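Local coordinates for protein DynF (Micromonospora chersina, PDB 6UBL) that is of unknown function but belongs to the dynemicin biosynthesis pathway, and folds as a beta barrel that holds a palmitic acid and so probably binds a hydrophobic ligand, at residues A[100-105]-A[135-140]; A[163-168]-A[203-208]. All coordinates share one frame; numbering follows the deposited sequence.

In the fold
The two contacts meet the same palmitic acid at opposite ends of the molecule, and their chemistry changes accordingly. Contact 1 (100-105 with 135-140) is the more buried: two antiparallel barrel strands joined by a ladder of backbone hydrogen bonds, with apolar side chains around the last carbon of the chain. Contact 2 (163-168 with 203-208) lies nearer the surface, where a proline-containing loop meets the end of a strand through a single hydrogen bond and a proline-tyrosine contact whose proline also touches the carboxyl end of the ligand. The centres of contact 1 and contact 2 are about 21 Å apart, their nearest atoms about 13 Å; strands 129-141 and 193-205 reach each other through neighbouring strands, not directly.

Contact 1: A[100-105]-A[135-140]; sequences ITVTLN and VGAIFD. With PLM (palmitic acid), chain C.
Strands 100-104 and 137-140 run antiparallel in the barrel wall, with Val-102 and Phe-139 on one face and Thr-101, Thr-103, Ile-138 and Asp-140 on the other. Thr-101 with Asp-140 and Thr-103 with Ile-138 form hydrogen-bonded pairs. The bond from Asp-140 N to Thr-101 O (2.8 Å) is almost straight at 172° and lies in the carbonyl plane, whereas Ile-138 N, equally close to Thr-103 O, sits above its plane. Past the last bridge, Asn-105 N still bonds to Gly-136 O at 3.0 Å. Val-102 and Phe-139 form a non-hydrogen-bonded pair whose side chains run side by side on the face that meets the palmitic acid.

Ile-138, on the other face, can be followed outward. Its CB lies 3.8 Å from Thr-103 OG1. CG1, anti to the carbonyl carbon, carries the chain along the partner strand to within 3.6 Å of Asn-105 CA. A second bend (chi2 -68°) sets CD1 against CB, CG and ND2 of Asn-105, the two side chains crossing obliquely. The amide beyond is held in place: OD1 accepts from Asp-107 N, and ND2 donates to a water that also lies within hydrogen-bonding distance of Ala-137 O.

On the ligand side, Val-102 CG2 rests 3.7 Å from Phe-139 CD2, while CG1 lies above one face of the ring, offset toward its rim. The terminal carbon CG of palmitic acid comes within 3.6 Å of Phe-139 CZ and 3.8 Å of Val-102 CG1, and Ala-137 CB lies 4.1 Å from that same CG.

Strand 81-92 flanks 100-104 with Met-88 and Leu-85, Phe-60 of strand 54-68 touches Ile-100 and Val-102, and strands 146-149 and 154-161 pair with 129-141.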
ATOM      1  N   ILE A 100      -3.562  -5.248 -23.151  1.00 30.86           N
ATOM      2  CA  ILE A 100      -2.947  -5.385 -21.837  1.00 30.83           C
ATOM      3  C   ILE A 100      -3.643  -6.533 -21.114  1.00 31.17           C
ATOM      4  O   ILE A 100      -4.882  -6.567 -21.026  1.00 30.17           O
ATOM      5  CB  ILE A 100      -3.072  -4.080 -21.028  1.00 30.35           C
ATOM      6  CG1 ILE A 100      -2.475  -2.904 -21.819  1.00 30.56           C
ATOM      7  CG2 ILE A 100      -2.390  -4.219 -19.668  1.00 29.52           C
ATOM      8  CD1 ILE A 100      -2.776  -1.536 -21.221  1.00 31.27           C
ATOM      9  N   THR A 101      -2.849  -7.475 -20.602  1.00 27.91           N
ATOM     10  CA  THR A 101      -3.366  -8.607 -19.846  1.00 26.37           C
ATOM     11  C   THR A 101      -2.812  -8.543 -18.433  1.00 28.05           C
ATOM     12  O   THR A 101      -1.592  -8.452 -18.244  1.00 28.65           O
ATOM     13  CB  THR A 101      -2.978  -9.933 -20.522  1.00 27.00           C
ATOM     14  OG1 THR A 101      -3.497  -9.966 -21.845  1.00 30.12           O
ATOM     15  CG2 THR A 101      -3.538 -11.113 -19.729  1.00 29.66           C
ATOM     16  N   VAL A 102      -3.711  -8.580 -17.451  1.00 26.48           N
ATOM     17  CA  VAL A 102      -3.353  -8.451 -16.046  1.00 26.26           C
ATOM     18  C   VAL A 102      -3.583  -9.785 -15.357  1.00 28.10           C
ATOM     19  O   VAL A 102      -4.682 -10.344 -15.417  1.00 26.58           O
ATOM     20  CB  VAL A 102      -4.137  -7.317 -15.370  1.00 27.03           C
ATOM     21  CG1 VAL A 102      -3.647  -7.114 -13.951  1.00 27.50           C
ATOM     22  CG2 VAL A 102      -4.007  -6.023 -16.163  1.00 26.72           C
ATOM     23  N   THR A 103      -2.534 -10.296 -14.716  1.00 25.44           N
ATOM     24  CA  THR A 103      -2.565 -11.550 -13.977  1.00 24.34           C
ATOM     25  C   THR A 103      -1.863 -11.320 -12.645  1.00 24.48           C
ATOM     26  O   THR A 103      -1.389 -10.218 -12.358  1.00 26.19           O
ATOM     27  CB  THR A 103      -1.877 -12.648 -14.786  1.00 27.45           C
ATOM     28  OG1 THR A 103      -0.536 -12.248 -15.075  1.00 28.41           O
ATOM     29  CG2 THR A 103      -2.618 -12.896 -16.103  1.00 29.14           C
ATOM     30  N   LEU A 104      -1.789 -12.357 -11.821  1.00 24.45           N
ATOM     31  CA  LEU A 104      -1.089 -12.236 -10.553  1.00 24.45           C
ATOM     32  C   LEU A 104       0.409 -12.489 -10.692  1.00 24.13           C
ATOM     33  O   LEU A 104       0.857 -13.336 -11.469  1.00 25.92           O
ATOM     34  CB  LEU A 104      -1.647 -13.227  -9.527  1.00 24.66           C
ATOM     35  CG  LEU A 104      -3.109 -13.047  -9.144  1.00 27.80           C
ATOM     36  CD1 LEU A 104      -3.461 -14.123  -8.113  1.00 29.54           C
ATOM     37  CD2 LEU A 104      -3.397 -11.667  -8.610  1.00 28.64           C
ATOM     38  N   ASN A 105       1.177 -11.762  -9.893  1.00 23.30           N
ATOM     39  CA  ASN A 105       2.603 -12.028  -9.749  1.00 23.02           C
ATOM     40  C   ASN A 105       2.778 -13.268  -8.878  1.00 24.19           C
ATOM     41  O   ASN A 105       2.388 -13.244  -7.705  1.00 25.68           O
ATOM     42  CB  ASN A 105       3.273 -10.836  -9.082  1.00 24.44           C
ATOM     43  CG  ASN A 105       4.781 -10.974  -9.007  1.00 27.74           C
ATOM     44  OD1 ASN A 105       5.325 -12.074  -9.094  1.00 28.79           O
ATOM     45  ND2 ASN A 105       5.466  -9.849  -8.823  1.00 25.08           N
ATOM     46  N   VAL A 135      -2.852  -6.414  -3.660  1.00 20.62           N
ATOM     47  CA  VAL A 135      -2.592  -7.228  -4.842  1.00 21.38           C
ATOM     48  C   VAL A 135      -1.217  -6.957  -5.428  1.00 21.65           C
ATOM     49  O   VAL A 135      -0.838  -5.803  -5.648  1.00 22.91           O
ATOM     50  CB  VAL A 135      -3.677  -7.008  -5.910  1.00 22.19           C
ATOM     51  CG1 VAL A 135      -3.362  -7.772  -7.188  1.00 24.06           C
ATOM     52  CG2 VAL A 135      -5.036  -7.419  -5.370  1.00 24.81           C
ATOM     53  N   GLY A 136      -0.505  -8.037  -5.737  1.00 22.20           N
ATOM     54  CA  GLY A 136       0.695  -7.988  -6.570  1.00 23.43           C
ATOM     55  C   GLY A 136       0.373  -8.494  -7.963  1.00 24.09           C
ATOM     56  O   GLY A 136       0.043  -9.670  -8.137  1.00 22.55           O
ATOM     57  N   ALA A 137       0.453  -7.619  -8.960  1.00 21.80           N
ATOM     58  CA  ALA A 137      -0.003  -7.930 -10.305  1.00 23.60           C
ATOM     59  C   ALA A 137       1.129  -7.892 -11.321  1.00 23.41           C
ATOM     60  O   ALA A 137       2.210  -7.355 -11.072  1.00 24.58           O
ATOM     61  CB  ALA A 137      -1.102  -6.946 -10.740  1.00 22.81           C
ATOM     62  N   ILE A 138       0.841  -8.467 -12.493  1.00 24.82           N
ATOM     63  CA  ILE A 138       1.690  -8.370 -13.672  1.00 25.02           C
ATOM     64  C   ILE A 138       0.848  -7.766 -14.785  1.00 26.75           C
ATOM     65  O   ILE A 138      -0.248  -8.265 -15.071  1.00 26.88           O
ATOM     66  CB  ILE A 138       2.183  -9.755 -14.127  1.00 26.68           C
ATOM     67  CG1 ILE A 138       2.927 -10.467 -12.988  1.00 26.21           C
ATOM     68  CG2 ILE A 138       3.068  -9.618 -15.369  1.00 27.02           C
ATOM     69  CD1 ILE A 138       4.227  -9.818 -12.645  1.00 28.88           C
ATOM     70  N   PHE A 139       1.386  -6.752 -15.464  1.00 24.92           N
ATOM     71  CA  PHE A 139       0.708  -6.100 -16.587  1.00 25.29           C
ATOM     72  C   PHE A 139       1.501  -6.444 -17.845  1.00 25.62           C
ATOM     73  O   PHE A 139       2.593  -5.910 -18.055  1.00 27.67           O
ATOM     74  CB  PHE A 139       0.667  -4.572 -16.395  1.00 24.48           C
ATOM     75  CG  PHE A 139      -0.086  -4.113 -15.172  1.00 26.61           C
ATOM     76  CD1 PHE A 139       0.516  -4.157 -13.924  1.00 26.30           C
ATOM     77  CD2 PHE A 139      -1.374  -3.610 -15.276  1.00 28.88           C
ATOM     78  CE1 PHE A 139      -0.161  -3.729 -12.794  1.00 27.48           C
ATOM     79  CE2 PHE A 139      -2.058  -3.181 -14.142  1.00 27.97           C
ATOM     80  CZ  PHE A 139      -1.449  -3.242 -12.906  1.00 27.52           C
ATOM     81  N   ASP A 140       0.963  -7.347 -18.668  1.00 27.95           N
ATOM     82  CA  ASP A 140       1.626  -7.766 -19.899  1.00 27.08           C
ATOM     83  C   ASP A 140       1.212  -6.817 -21.021  1.00 30.81           C
ATOM     84  O   ASP A 140       0.028  -6.724 -21.357  1.00 32.14           O
ATOM     85  CB  ASP A 140       1.214  -9.204 -20.220  1.00 28.92           C
ATOM     86  CG  ASP A 140       2.089  -9.864 -21.286  1.00 37.81           C
ATOM     87  OD1 ASP A 140       3.056  -9.239 -21.768  1.00 41.85           O
ATOM     88  OD2 ASP A 140       1.791 -11.028 -21.627  1.00 43.28           O
TER
HETATM   89  C1  PLM C 301     -15.118 -12.707  -1.837  1.00 26.72           C
HETATM   90  O1  PLM C 301     -14.826 -13.553  -2.790  1.00 27.89           O
HETATM   91  O2  PLM C 301     -15.982 -12.897  -1.019  1.00 28.65           O
HETATM   92  C2  PLM C 301     -14.294 -11.460  -1.866  1.00 30.96           C
HETATM   93  C3  PLM C 301     -14.195 -10.772  -3.203  1.00 33.20           C
HETATM   94  C4  PLM C 301     -13.376  -9.529  -3.036  1.00 38.34           C
HETATM   95  C5  PLM C 301     -12.599  -9.125  -4.232  1.00 39.44           C
HETATM   96  C6  PLM C 301     -11.728  -7.922  -3.960  1.00 47.12           C
HETATM   97  C7  PLM C 301     -11.774  -6.947  -5.104  1.00 56.47           C
HETATM   98  C8  PLM C 301     -11.555  -7.617  -6.438  1.00 61.11           C
HETATM   99  C9  PLM C 301     -10.202  -8.256  -6.585  1.00 62.79           C
HETATM  100  CA  PLM C 301      -9.209  -7.328  -7.230  1.00 66.98           C
HETATM  101  CB  PLM C 301      -9.410  -7.248  -8.730  1.00 67.92           C
HETATM  102  CC  PLM C 301      -8.106  -7.187  -9.469  1.00 64.69           C
HETATM  103  CD  PLM C 301      -7.780  -5.849 -10.075  1.00 57.49           C
HETATM  104  CE  PLM C 301      -6.289  -5.651 -10.170  1.00 50.83           C
HETATM  105  CF  PLM C 301      -5.838  -4.632 -11.171  1.00 50.35           C
HETATM  106  CG  PLM C 301      -4.356  -4.516 -11.215  1.00 51.13           C
HETATM  107  O   HOH W   1       3.649  -7.577  -8.665  1.00 23.53           O

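Contact 2: A[163-168]-A[203-208]; sequences SIPPAG and GGYLKP. With PLM (palmitic acid), chain C.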
ATOM      1  N   SER A 163     -23.246  -8.671   1.386  1.00 24.42           N
ATOM      2  CA  SER A 163     -23.216 -10.103   1.135  1.00 26.45           C
ATOM      3  C   SER A 163     -21.768 -10.510   0.914  1.00 25.57           C
ATOM      4  O   SER A 163     -20.935  -9.694   0.510  1.00 26.76           O
ATOM      5  CB  SER A 163     -24.043 -10.510  -0.093  1.00 29.62           C
ATOM      6  OG  SER A 163     -23.490 -10.009  -1.293  1.00 35.60           O
ATOM      7  N   ILE A 164     -21.477 -11.775   1.183  1.00 25.29           N
ATOM      8  CA  ILE A 164     -20.149 -12.327   0.937  1.00 24.67           C
ATOM      9  C   ILE A 164     -20.336 -13.536   0.030  1.00 25.95           C
ATOM     10  O   ILE A 164     -20.947 -14.531   0.446  1.00 26.49           O
ATOM     11  CB  ILE A 164     -19.464 -12.747   2.242  1.00 25.98           C
ATOM     12  CG1 ILE A 164     -19.283 -11.526   3.152  1.00 26.52           C
ATOM     13  CG2 ILE A 164     -18.119 -13.388   1.950  1.00 25.77           C
ATOM     14  CD1 ILE A 164     -18.742 -11.870   4.515  1.00 25.94           C
ATOM     15  N   PRO A 165     -19.840 -13.508  -1.211  1.00 23.74           N
ATOM     16  CA  PRO A 165     -19.074 -12.415  -1.824  1.00 26.43           C
ATOM     17  C   PRO A 165     -19.948 -11.222  -2.170  1.00 25.96           C
ATOM     18  O   PRO A 165     -21.162 -11.386  -2.368  1.00 27.28           O
ATOM     19  CB  PRO A 165     -18.542 -13.050  -3.113  1.00 24.76           C
ATOM     20  CG  PRO A 165     -19.631 -14.028  -3.483  1.00 26.10           C
ATOM     21  CD  PRO A 165     -20.044 -14.625  -2.156  1.00 24.97           C
ATOM     22  N   PRO A 166     -19.348 -10.044  -2.266  1.00 25.43           N
ATOM     23  CA  PRO A 166     -20.106  -8.835  -2.636  1.00 27.66           C
ATOM     24  C   PRO A 166     -20.318  -8.743  -4.144  1.00 26.80           C
ATOM     25  O   PRO A 166     -19.806  -7.844  -4.819  1.00 27.96           O
ATOM     26  CB  PRO A 166     -19.211  -7.712  -2.094  1.00 27.41           C
ATOM     27  CG  PRO A 166     -17.829  -8.270  -2.197  1.00 27.23           C
ATOM     28  CD  PRO A 166     -17.962  -9.730  -1.877  1.00 27.69           C
ATOM     29  N   ALA A 167     -21.068  -9.702  -4.687  1.00 27.43           N
ATOM     30  CA  ALA A 167     -21.338  -9.714  -6.119  1.00 28.51           C
ATOM     31  C   ALA A 167     -22.030  -8.422  -6.544  1.00 28.37           C
ATOM     32  O   ALA A 167     -22.881  -7.879  -5.824  1.00 30.47           O
ATOM     33  CB  ALA A 167     -22.221 -10.907  -6.468  1.00 30.33           C
ATOM     34  N   GLY A 168     -21.648  -7.919  -7.719  1.00 27.51           N
ATOM     35  CA  GLY A 168     -22.243  -6.737  -8.285  1.00 26.97           C
ATOM     36  C   GLY A 168     -21.729  -5.425  -7.739  1.00 28.00           C
ATOM     37  O   GLY A 168     -22.121  -4.368  -8.254  1.00 30.69           O
ATOM     38  N   GLY A 203     -18.671  -8.553 -10.777  1.00 28.53           N
ATOM     39  CA  GLY A 203     -19.819  -9.196 -11.377  1.00 29.31           C
ATOM     40  C   GLY A 203     -20.362 -10.270 -10.459  1.00 28.84           C
ATOM     41  O   GLY A 203     -20.391 -10.101  -9.236  1.00 28.70           O
ATOM     42  N   GLY A 204     -20.786 -11.391 -11.040  1.00 28.28           N
ATOM     43  CA  GLY A 204     -21.303 -12.501 -10.253  1.00 28.59           C
ATOM     44  C   GLY A 204     -20.543 -13.784 -10.523  1.00 27.55           C
ATOM     45  O   GLY A 204     -19.484 -13.776 -11.163  1.00 26.80           O
ATOM     46  N   TYR A 205     -21.064 -14.895 -10.014  1.00 26.44           N
ATOM     47  CA  TYR A 205     -20.397 -16.170 -10.225  1.00 26.75           C
ATOM     48  C   TYR A 205     -20.414 -16.538 -11.704  1.00 28.37           C
ATOM     49  O   TYR A 205     -21.391 -16.286 -12.424  1.00 27.91           O
ATOM     50  CB  TYR A 205     -21.071 -17.292  -9.433  1.00 26.76           C
ATOM     51  CG  TYR A 205     -20.762 -17.268  -7.954  1.00 28.12           C
ATOM     52  CD1 TYR A 205     -19.459 -17.394  -7.495  1.00 26.30           C
ATOM     53  CD2 TYR A 205     -21.777 -17.169  -7.023  1.00 30.74           C
ATOM     54  CE1 TYR A 205     -19.179 -17.385  -6.140  1.00 27.88           C
ATOM     55  CE2 TYR A 205     -21.518 -17.168  -5.674  1.00 29.59           C
ATOM     56  CZ  TYR A 205     -20.212 -17.275  -5.232  1.00 27.21           C
ATOM     57  OH  TYR A 205     -19.974 -17.277  -3.885  1.00 27.11           O
ATOM     58  N   LEU A 206     -19.324 -17.146 -12.158  1.00 27.10           N
ATOM     59  CA  LEU A 206     -19.184 -17.566 -13.541  1.00 28.62           C
ATOM     60  C   LEU A 206     -19.317 -19.079 -13.681  1.00 29.04           C
ATOM     61  O   LEU A 206     -19.128 -19.841 -12.726  1.00 29.67           O
ATOM     62  CB  LEU A 206     -17.808 -17.145 -14.057  1.00 28.95           C
ATOM     63  CG  LEU A 206     -17.586 -15.637 -13.990  1.00 31.23           C
ATOM     64  CD1 LEU A 206     -16.140 -15.299 -14.313  1.00 36.26           C
ATOM     65  CD2 LEU A 206     -18.541 -14.928 -14.929  1.00 32.60           C
ATOM     66  N   LYS A 207     -19.667 -19.501 -14.889  1.00 30.90           N
ATOM     67  CA  LYS A 207     -19.531 -20.897 -15.256  1.00 29.34           C
ATOM     68  C   LYS A 207     -18.059 -21.198 -15.533  1.00 31.16           C
ATOM     69  O   LYS A 207     -17.318 -20.319 -15.986  1.00 32.65           O
ATOM     70  CB  LYS A 207     -20.338 -21.186 -16.518  1.00 34.14           C
ATOM     71  CG  LYS A 207     -21.844 -21.024 -16.379  1.00 44.41           C
ATOM     72  CD  LYS A 207     -22.531 -21.284 -17.710  1.00 67.58           C
ATOM     73  CE  LYS A 207     -24.044 -21.376 -17.556  1.00 89.97           C
ATOM     74  NZ  LYS A 207     -24.645 -20.225 -16.835  1.00101.77           N
ATOM     75  N   PRO A 208     -17.611 -22.437 -15.294  1.00 31.65           N
ATOM     76  CA  PRO A 208     -16.216 -22.772 -15.624  1.00 33.92           C
ATOM     77  C   PRO A 208     -15.829 -22.404 -17.047  1.00 37.05           C
ATOM     78  O   PRO A 208     -14.700 -21.951 -17.273  1.00 42.18           O
ATOM     79  CB  PRO A 208     -16.138 -24.282 -15.357  1.00 34.98           C
ATOM     80  CG  PRO A 208     -17.206 -24.533 -14.322  1.00 34.88           C
ATOM     81  CD  PRO A 208     -18.313 -23.550 -14.623  1.00 31.40           C
TER
HETATM   82  C1  PLM C 301     -15.118 -12.707  -1.837  1.00 26.72           C
HETATM   83  O1  PLM C 301     -14.826 -13.553  -2.790  1.00 27.89           O
HETATM   84  O2  PLM C 301     -15.982 -12.897  -1.019  1.00 28.65           O
HETATM   85  C2  PLM C 301     -14.294 -11.460  -1.866  1.00 30.96           C
HETATM   86  C3  PLM C 301     -14.195 -10.772  -3.203  1.00 33.20           C
HETATM   87  C4  PLM C 301     -13.376  -9.529  -3.036  1.00 38.34           C
HETATM   88  C5  PLM C 301     -12.599  -9.125  -4.232  1.00 39.44           C
HETATM   89  C6  PLM C 301     -11.728  -7.922  -3.960  1.00 47.12           C
HETATM   90  C7  PLM C 301     -11.774  -6.947  -5.104  1.00 56.47           C
HETATM   91  C8  PLM C 301     -11.555  -7.617  -6.438  1.00 61.11           C
HETATM   92  C9  PLM C 301     -10.202  -8.256  -6.585  1.00 62.79           C
HETATM   93  CA  PLM C 301      -9.209  -7.328  -7.230  1.00 66.98           C
HETATM   94  CB  PLM C 301      -9.410  -7.248  -8.730  1.00 67.92           C
HETATM   95  CC  PLM C 301      -8.106  -7.187  -9.469  1.00 64.69           C
HETATM   96  CD  PLM C 301      -7.780  -5.849 -10.075  1.00 57.49           C
HETATM   97  CE  PLM C 301      -6.289  -5.651 -10.170  1.00 50.83           C
HETATM   98  CF  PLM C 301      -5.838  -4.632 -11.171  1.00 50.35           C
HETATM   99  CG  PLM C 301      -4.356  -4.516 -11.215  1.00 51.13           C
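The carboxyl end of the palmitic acid site is bordered by 163-168, a short loop with hydrogen bonds of its own that also meets a strand. Pro-165 follows a cis peptide bond, and its CA lies 3.2 Å from palmitic acid O2. CB of the same ring is nearly as close to that oxygen, while Ile-164 CG2 and Pro-166 CD approach it less tightly. All of these contacts are made by carbon atoms of the loop.

The loop braces itself around Pro-165 O. Ser-163 OG donates to this carbonyl at 2.9 Å, from above its plane, and Ala-167 N adds a weak bond that closes an inverse gamma turn centred on Pro-166.

Across the contact, Tyr-205 stands at the end of strand 193-205, in the wall of the barrel. The Tyr-205 side chain, with CG anti to the carbonyl carbon, crosses that of Pro-165 at about a right angle and meets it at the phenol end. OH is 3.2 Å from Pro-165 CD, and CZ lies 3.7 Å from CG of the same proline. The hydroxyl is hydrogen-bonded to Asp-38 of strand 37-50, which also touches the proline and so borders both partners. An alanine at Pro-165 would remove CG and CD, and would probably lose the packing against Tyr-205 and weaken the preference for the cis peptide that shapes the loop.

Farther along, Gly-168 N donates to Gly-203 O at 2.9 Å, a bent bond (145°) with the donor above the carbonyl plane. Ala-167 CB approaches the same oxygen at 3.4 Å. Gly-203 and Gly-204 also bond through their backbones to Gly-41 of strand 37-50.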